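PDB 3GRC: sensor protein, Kinase from Polaromonas sp. JS666, which probably acts as a signalling component of a bacterial two-component system, through a CheY-like receiver domain that would accept a phosphoryl group on an aspartate. Local coordinates for residues 11-16 / 55-60; 37-42 / 61-66. All coordinates share one frame; numbering follows the deposited sequence.

Contact 1: 11-16 / 55-60; sequences ICEDDP and TVDLNL
C12 and D57 join two neighbouring parallel strands of a CheY-like receiver domain at the end where the acidic phosphorylation pocket of this family lies. C12 N donates to T55 O at 3.1 Å, and D57 N to C12 O at 3.2 Å. D57, whose place just past strand 53-56 is consistent with the phospho-accepting aspartate of receivers, can be followed outward. D57 CB sits 3.5 Å from C12 O. CG stands anti to the backbone N (chi1 176°), near E13 OE1. The D57 and E13 carboxylates meet there, their planes 24° apart. D57 OD2 approaches E13 OE2 to 3.0 Å, a pair of acceptors, and takes a weak bond from D14 N at 3.4 Å. D57 OD1 accepts from N59 N at 3.1 Å in an Asx turn, the donor 69° out of the carboxylate plane, and also bonds S87 OG. E13 is anchored in turn: OE1 forms a salt bridge with K110 NZ, while E13 OE2 accepts from D15 N at 2.7 Å through its anti lone pair. An alanine at E13 would probably leave D15 N without this acceptor and K110 without its salt bridge to E13, with the long, weak pairing to D57 remaining. On the sheet face bearing C12, the sulfur C12 SG rests 3.8 Å from L60 CD1.

Contact 2: 37-42 / 61-66; sequences HSAAQA and PDQDGV
The N-terminal turn of helix 39-48 is met by the D62 carboxylate, which reaches across from the loop ahead of helix 65-73 to the first backbone N-H groups of A39 and A40. D62 OD2 accepts from A40 N at 3.2 Å, on its syn side and 27° out of the carboxylate plane, with an N-H...O angle of 163°. The second oxygen, D62 OD1, takes a weak bond from A39 N at 3.3 Å, and another weak one from Q63 N within its own loop. A chi1 of 50° puts D62 CG between its backbone N and carbonyl carbon, 3.8 Å from A39 N; the oxygens beyond it divide between the two N-H groups. The helix dipole would probably favour a charged carboxylate at this end. S38 supplies the N-cap itself: S38 OG accepts from Q41 N at 3.2 Å, and S38 CB lies 3.3 Å from D62 OD2. Van der Waals contact centres on the A39 methyl, whose CB is 3.8 Å from Q63 CB and 3.7 Å from the amide nitrogen Q63 NE2, the glutamine chain running extended alongside. P61 CD adds an outer contact to H37 O at 3.9 Å. Segment 37-42 follows strand 32-36 and segment 61-66 follows strand 53-56; farther in, A39 and A42 both pack on L68, bringing helices 39-48 and 65-73 together.

How the contacts relate
Contact 1 is largely buried and joins the ends of central strands 8-12 and 53-56, whereas contact 2, its centre about 7 Å from that of contact 1, is partly exposed and joins the start of helix 39-48 to the loop ahead of helix 65-73. The segments alternate along the chain, and 55-60 runs straight into 61-66. L58 O and G65 N, 3.0 Å apart and probably hydrogen-bonded, tie the two contacts, and C12 SG packs against S38 O. Carboxylates matter in both, differently: contact 1 gathers acidic side chains beside K110, consistent with a phosphorylation site, while in contact 2 one aspartate serves backbone N-H groups at a helix end.

Contact 1: 11-16 / 55-60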
ATOM      1  N   ILE A  11       4.528  -2.140  -3.849  1.00 14.98           N
ATOM      2  CA  ILE A  11       3.269  -1.990  -4.561  1.00 16.26           C
ATOM      3  C   ILE A  11       2.562  -3.331  -4.743  1.00 16.73           C
ATOM      4  O   ILE A  11       3.069  -4.209  -5.437  1.00 19.09           O
ATOM      5  CB  ILE A  11       3.498  -1.417  -5.976  1.00 14.85           C
ATOM      6  CG1 ILE A  11       4.238  -0.089  -5.892  1.00 14.02           C
ATOM      7  CG2 ILE A  11       2.168  -1.284  -6.707  1.00 13.00           C
ATOM      8  CD1 ILE A  11       4.670   0.428  -7.240  1.00 12.37           C
ATOM      9  N   CYS A  12       1.398  -3.487  -4.130  1.00 18.12           N
ATOM     10  CA  CYS A  12       0.630  -4.715  -4.273  1.00 18.71           C
ATOM     11  C   CYS A  12      -0.587  -4.320  -5.087  1.00 20.31           C
ATOM     12  O   CYS A  12      -1.524  -3.688  -4.568  1.00 19.92           O
ATOM     13  CB  CYS A  12       0.209  -5.256  -2.908  1.00 21.54           C
ATOM     14  SG  CYS A  12      -0.815  -6.738  -2.935  1.00 25.21           S
ATOM     15  N   GLU A  13      -0.567  -4.690  -6.365  1.00 19.25           N
ATOM     16  CA  GLU A  13      -1.639  -4.335  -7.283  1.00 19.34           C
ATOM     17  C   GLU A  13      -1.912  -5.448  -8.281  1.00 20.00           C
ATOM     18  O   GLU A  13      -1.001  -5.989  -8.902  1.00 18.10           O
ATOM     19  CB  GLU A  13      -1.259  -3.034  -8.012  1.00 19.25           C
ATOM     20  CG  GLU A  13      -2.089  -2.672  -9.254  1.00 20.02           C
ATOM     21  CD  GLU A  13      -3.548  -2.380  -8.959  1.00 19.68           C
ATOM     22  OE1 GLU A  13      -3.833  -1.457  -8.178  1.00 22.25           O
ATOM     23  OE2 GLU A  13      -4.412  -3.072  -9.517  1.00 25.73           O
ATOM     24  N   ASP A  14      -3.180  -5.786  -8.414  1.00 19.10           N
ATOM     25  CA  ASP A  14      -3.608  -6.827  -9.327  1.00 21.25           C
ATOM     26  C   ASP A  14      -3.494  -6.443 -10.810  1.00 20.76           C
ATOM     27  O   ASP A  14      -3.195  -7.288 -11.652  1.00 22.89           O
ATOM     28  CB  ASP A  14      -5.056  -7.217  -9.018  1.00 21.89           C
ATOM     29  CG  ASP A  14      -5.589  -8.273  -9.966  1.00 24.98           C
ATOM     30  OD1 ASP A  14      -5.075  -9.404  -9.954  1.00 25.30           O
ATOM     31  OD2 ASP A  14      -6.517  -7.968 -10.738  1.00 30.05           O
ATOM     32  N   ASP A  15      -3.728  -5.174 -11.127  1.00 19.41           N
ATOM     33  CA  ASP A  15      -3.686  -4.699 -12.512  1.00 18.80           C
ATOM     34  C   ASP A  15      -2.269  -4.286 -12.950  1.00 18.06           C
ATOM     35  O   ASP A  15      -1.692  -3.334 -12.424  1.00 17.89           O
ATOM     36  CB  ASP A  15      -4.659  -3.519 -12.663  1.00 22.30           C
ATOM     37  CG  ASP A  15      -4.904  -3.118 -14.123  1.00 24.73           C
ATOM     38  OD1 ASP A  15      -3.934  -3.001 -14.900  1.00 24.16           O
ATOM     39  OD2 ASP A  15      -6.082  -2.899 -14.484  1.00 27.38           O
ATOM     40  N   PRO A  16      -1.700  -4.996 -13.933  1.00 18.64           N
ATOM     41  CA  PRO A  16      -0.354  -4.730 -14.463  1.00 17.97           C
ATOM     42  C   PRO A  16      -0.135  -3.259 -14.845  1.00 15.69           C
ATOM     43  O   PRO A  16       0.894  -2.668 -14.504  1.00 13.49           O
ATOM     44  CB  PRO A  16      -0.266  -5.665 -15.676  1.00 18.62           C
ATOM     45  CG  PRO A  16      -1.140  -6.793 -15.291  1.00 20.08           C
ATOM     46  CD  PRO A  16      -2.332  -6.107 -14.663  1.00 18.43           C
ATOM     47  N   THR A  55       1.528   0.062  -0.745  1.00 20.02           N
ATOM     48  CA  THR A  55       0.288   0.579  -1.305  1.00 19.74           C
ATOM     49  C   THR A  55      -0.512  -0.694  -1.521  1.00 19.63           C
ATOM     50  O   THR A  55       0.028  -1.703  -1.995  1.00 19.32           O
ATOM     51  CB  THR A  55       0.489   1.315  -2.653  1.00 19.40           C
ATOM     52  OG1 THR A  55       0.914   0.394  -3.663  1.00 17.58           O
ATOM     53  CG2 THR A  55       1.527   2.407  -2.498  1.00 21.66           C
ATOM     54  N   VAL A  56      -1.793  -0.658  -1.168  1.00 19.37           N
ATOM     55  CA  VAL A  56      -2.634  -1.835  -1.301  1.00 19.05           C
ATOM     56  C   VAL A  56      -3.909  -1.681  -2.111  1.00 19.79           C
ATOM     57  O   VAL A  56      -4.722  -0.793  -1.877  1.00 19.21           O
ATOM     58  CB  VAL A  56      -3.033  -2.373   0.080  1.00 21.83           C
ATOM     59  CG1 VAL A  56      -3.941  -3.596  -0.068  1.00 22.03           C
ATOM     60  CG2 VAL A  56      -1.789  -2.712   0.865  1.00 26.04           C
ATOM     61  N   ASP A  57      -4.069  -2.582  -3.065  1.00 21.13           N
ATOM     62  CA  ASP A  57      -5.248  -2.628  -3.907  1.00 23.66           C
ATOM     63  C   ASP A  57      -6.256  -3.458  -3.116  1.00 26.13           C
ATOM     64  O   ASP A  57      -5.937  -4.551  -2.654  1.00 26.84           O
ATOM     65  CB  ASP A  57      -4.903  -3.332  -5.220  1.00 23.67           C
ATOM     66  CG  ASP A  57      -6.103  -3.512  -6.131  1.00 28.82           C
ATOM     67  OD1 ASP A  57      -7.181  -2.934  -5.841  1.00 27.50           O
ATOM     68  OD2 ASP A  57      -5.953  -4.228  -7.156  1.00 33.09           O
ATOM     69  N   LEU A  58      -7.463  -2.945  -2.950  1.00 28.06           N
ATOM     70  CA  LEU A  58      -8.478  -3.666  -2.207  1.00 32.24           C
ATOM     71  C   LEU A  58      -9.008  -4.892  -2.948  1.00 35.40           C
ATOM     72  O   LEU A  58      -9.354  -5.896  -2.329  1.00 34.98           O
ATOM     73  CB  LEU A  58      -9.627  -2.726  -1.874  1.00 32.03           C
ATOM     74  CG  LEU A  58      -9.849  -2.413  -0.396  1.00 36.21           C
ATOM     75  CD1 LEU A  58      -8.539  -2.038   0.281  1.00 35.38           C
ATOM     76  CD2 LEU A  58     -10.863  -1.288  -0.283  1.00 35.16           C
ATOM     77  N   ASN A  59      -9.045  -4.819  -4.274  1.00 38.73           N
ATOM     78  CA  ASN A  59      -9.559  -5.922  -5.088  1.00 42.70           C
ATOM     79  C   ASN A  59      -8.500  -6.893  -5.608  1.00 44.23           C
ATOM     80  O   ASN A  59      -8.175  -6.886  -6.793  1.00 44.48           O
ATOM     81  CB  ASN A  59     -10.344  -5.354  -6.267  1.00 44.61           C
ATOM     82  CG  ASN A  59     -11.489  -4.465  -5.823  1.00 47.64           C
ATOM     83  OD1 ASN A  59     -12.438  -4.928  -5.189  1.00 50.74           O
ATOM     84  ND2 ASN A  59     -11.402  -3.179  -6.143  1.00 48.64           N
ATOM     85  N   LEU A  60      -7.973  -7.734  -4.727  1.00 45.42           N
ATOM     86  CA  LEU A  60      -6.958  -8.709  -5.118  1.00 47.12           C
ATOM     87  C   LEU A  60      -7.586 -10.078  -5.389  1.00 49.45           C
ATOM     88  O   LEU A  60      -8.635 -10.409  -4.839  1.00 48.23           O
ATOM     89  CB  LEU A  60      -5.910  -8.842  -4.020  1.00 44.71           C
ATOM     90  CG  LEU A  60      -5.251  -7.537  -3.590  1.00 43.39           C
ATOM     91  CD1 LEU A  60      -4.416  -7.781  -2.352  1.00 40.73           C
ATOM     92  CD2 LEU A  60      -4.412  -6.986  -4.736  1.00 41.18           C
TER
HETATM   93  O   HOH W   1      -0.998  -0.893  -4.857  1.00 19.13           O

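Contact 2: 37-42 / 61-66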
ATOM      1  N   HIS A  37       1.733  -8.732  -7.436  1.00 21.91           N
ATOM      2  CA  HIS A  37       0.328  -8.756  -7.821  1.00 22.63           C
ATOM      3  C   HIS A  37      -0.670  -9.513  -6.949  1.00 23.00           C
ATOM      4  O   HIS A  37      -1.823  -9.695  -7.359  1.00 24.99           O
ATOM      5  CB  HIS A  37       0.227  -9.252  -9.264  1.00 22.44           C
ATOM      6  CG  HIS A  37       0.786 -10.621  -9.481  1.00 25.34           C
ATOM      7  ND1 HIS A  37       0.111 -11.774  -9.131  1.00 27.36           N
ATOM      8  CD2 HIS A  37       1.972 -11.034  -9.995  1.00 26.46           C
ATOM      9  CE1 HIS A  37       0.849 -12.825  -9.419  1.00 26.06           C
ATOM     10  NE2 HIS A  37       1.988 -12.401  -9.948  1.00 27.00           N
ATOM     11  N   SER A  38      -0.251  -9.944  -5.762  1.00 19.95           N
ATOM     12  CA  SER A  38      -1.159 -10.674  -4.884  1.00 20.48           C
ATOM     13  C   SER A  38      -0.762 -10.555  -3.423  1.00 20.89           C
ATOM     14  O   SER A  38       0.373 -10.193  -3.099  1.00 21.53           O
ATOM     15  CB  SER A  38      -1.215 -12.158  -5.262  1.00 20.00           C
ATOM     16  OG  SER A  38      -0.077 -12.848  -4.761  1.00 21.23           O
ATOM     17  N   ALA A  39      -1.713 -10.870  -2.547  1.00 22.12           N
ATOM     18  CA  ALA A  39      -1.495 -10.816  -1.109  1.00 23.82           C
ATOM     19  C   ALA A  39      -0.373 -11.758  -0.687  1.00 25.24           C
ATOM     20  O   ALA A  39       0.460 -11.407   0.151  1.00 27.67           O
ATOM     21  CB  ALA A  39      -2.784 -11.166  -0.371  1.00 23.24           C
ATOM     22  N   ALA A  40      -0.353 -12.946  -1.283  1.00 26.56           N
ATOM     23  CA  ALA A  40       0.659 -13.947  -0.970  1.00 26.33           C
ATOM     24  C   ALA A  40       2.043 -13.389  -1.299  1.00 27.43           C
ATOM     25  O   ALA A  40       2.958 -13.434  -0.463  1.00 27.44           O
ATOM     26  CB  ALA A  40       0.393 -15.223  -1.769  1.00 26.06           C
ATOM     27  N   GLN A  41       2.188 -12.858  -2.515  1.00 25.10           N
ATOM     28  CA  GLN A  41       3.452 -12.278  -2.938  1.00 25.61           C
ATOM     29  C   GLN A  41       3.851 -11.126  -2.031  1.00 25.54           C
ATOM     30  O   GLN A  41       5.028 -10.957  -1.714  1.00 24.81           O
ATOM     31  CB  GLN A  41       3.368 -11.762  -4.363  1.00 25.84           C
ATOM     32  CG  GLN A  41       3.342 -12.819  -5.420  1.00 25.91           C
ATOM     33  CD  GLN A  41       3.708 -12.241  -6.766  1.00 28.24           C
ATOM     34  OE1 GLN A  41       3.306 -11.123  -7.094  1.00 28.39           O
ATOM     35  NE2 GLN A  41       4.475 -12.995  -7.556  1.00 23.73           N
ATOM     36  N   ALA A  42       2.869 -10.334  -1.613  1.00 24.37           N
ATOM     37  CA  ALA A  42       3.160  -9.211  -0.743  1.00 25.85           C
ATOM     38  C   ALA A  42       3.696  -9.707   0.606  1.00 26.65           C
ATOM     39  O   ALA A  42       4.681  -9.180   1.121  1.00 24.94           O
ATOM     40  CB  ALA A  42       1.913  -8.360  -0.553  1.00 24.14           C
ATOM     41  N   PRO A  61      -6.935 -10.896  -6.233  1.00 52.66           N
ATOM     42  CA  PRO A  61      -7.428 -12.239  -6.580  1.00 54.26           C
ATOM     43  C   PRO A  61      -7.579 -13.178  -5.377  1.00 54.37           C
ATOM     44  O   PRO A  61      -8.700 -13.463  -4.956  1.00 54.52           O
ATOM     45  CB  PRO A  61      -6.395 -12.737  -7.593  1.00 54.47           C
ATOM     46  CG  PRO A  61      -5.125 -12.048  -7.148  1.00 54.99           C
ATOM     47  CD  PRO A  61      -5.609 -10.648  -6.836  1.00 53.85           C
ATOM     48  N   ASP A  62      -6.456 -13.647  -4.831  1.00 55.03           N
ATOM     49  CA  ASP A  62      -6.465 -14.554  -3.675  1.00 55.80           C
ATOM     50  C   ASP A  62      -7.192 -13.990  -2.447  1.00 55.82           C
ATOM     51  O   ASP A  62      -8.384 -14.235  -2.258  1.00 56.59           O
ATOM     52  CB  ASP A  62      -5.022 -14.982  -3.292  1.00 56.27           C
ATOM     53  CG  ASP A  62      -4.039 -13.803  -3.149  1.00 56.63           C
ATOM     54  OD1 ASP A  62      -4.461 -12.622  -3.133  1.00 56.99           O
ATOM     55  OD2 ASP A  62      -2.817 -14.072  -3.041  1.00 54.80           O
ATOM     56  N   GLN A  63      -6.471 -13.251  -1.609  1.00 55.00           N
ATOM     57  CA  GLN A  63      -7.057 -12.640  -0.423  1.00 53.38           C
ATOM     58  C   GLN A  63      -7.321 -11.189  -0.764  1.00 51.45           C
ATOM     59  O   GLN A  63      -6.523 -10.565  -1.467  1.00 51.19           O
ATOM     60  CB  GLN A  63      -6.078 -12.657   0.747  1.00 55.58           C
ATOM     61  CG  GLN A  63      -5.406 -13.976   1.036  1.00 58.06           C
ATOM     62  CD  GLN A  63      -4.248 -13.807   2.002  1.00 59.39           C
ATOM     63  OE1 GLN A  63      -4.405 -13.240   3.085  1.00 59.68           O
ATOM     64  NE2 GLN A  63      -3.076 -14.295   1.613  1.00 60.28           N
ATOM     65  N   ASP A  64      -8.422 -10.636  -0.271  1.00 48.14           N
ATOM     66  CA  ASP A  64      -8.688  -9.236  -0.549  1.00 46.36           C
ATOM     67  C   ASP A  64      -7.749  -8.347   0.264  1.00 42.90           C
ATOM     68  O   ASP A  64      -7.110  -8.795   1.212  1.00 42.20           O
ATOM     69  CB  ASP A  64     -10.144  -8.881  -0.256  1.00 48.43           C
ATOM     70  CG  ASP A  64     -10.594  -9.349   1.095  1.00 50.53           C
ATOM     71  OD1 ASP A  64      -9.986  -8.936   2.109  1.00 51.56           O
ATOM     72  OD2 ASP A  64     -11.566 -10.134   1.140  1.00 52.94           O
ATOM     73  N   GLY A  65      -7.679  -7.084  -0.123  1.00 40.87           N
ATOM     74  CA  GLY A  65      -6.808  -6.139   0.542  1.00 37.48           C
ATOM     75  C   GLY A  65      -6.936  -6.009   2.042  1.00 35.26           C
ATOM     76  O   GLY A  65      -5.924  -5.917   2.724  1.00 35.05           O
ATOM     77  N   VAL A  66      -8.155  -5.990   2.573  1.00 34.40           N
ATOM     78  CA  VAL A  66      -8.307  -5.844   4.017  1.00 35.75           C
ATOM     79  C   VAL A  66      -7.749  -7.056   4.759  1.00 35.21           C
ATOM     80  O   VAL A  66      -7.221  -6.927   5.859  1.00 35.72           O
ATOM     81  CB  VAL A  66      -9.782  -5.613   4.413  1.00 36.84           C
ATOM     82  CG1 VAL A  66      -9.901  -5.504   5.928  1.00 36.94           C
ATOM     83  CG2 VAL A  66     -10.297  -4.325   3.763  1.00 35.28           C
TER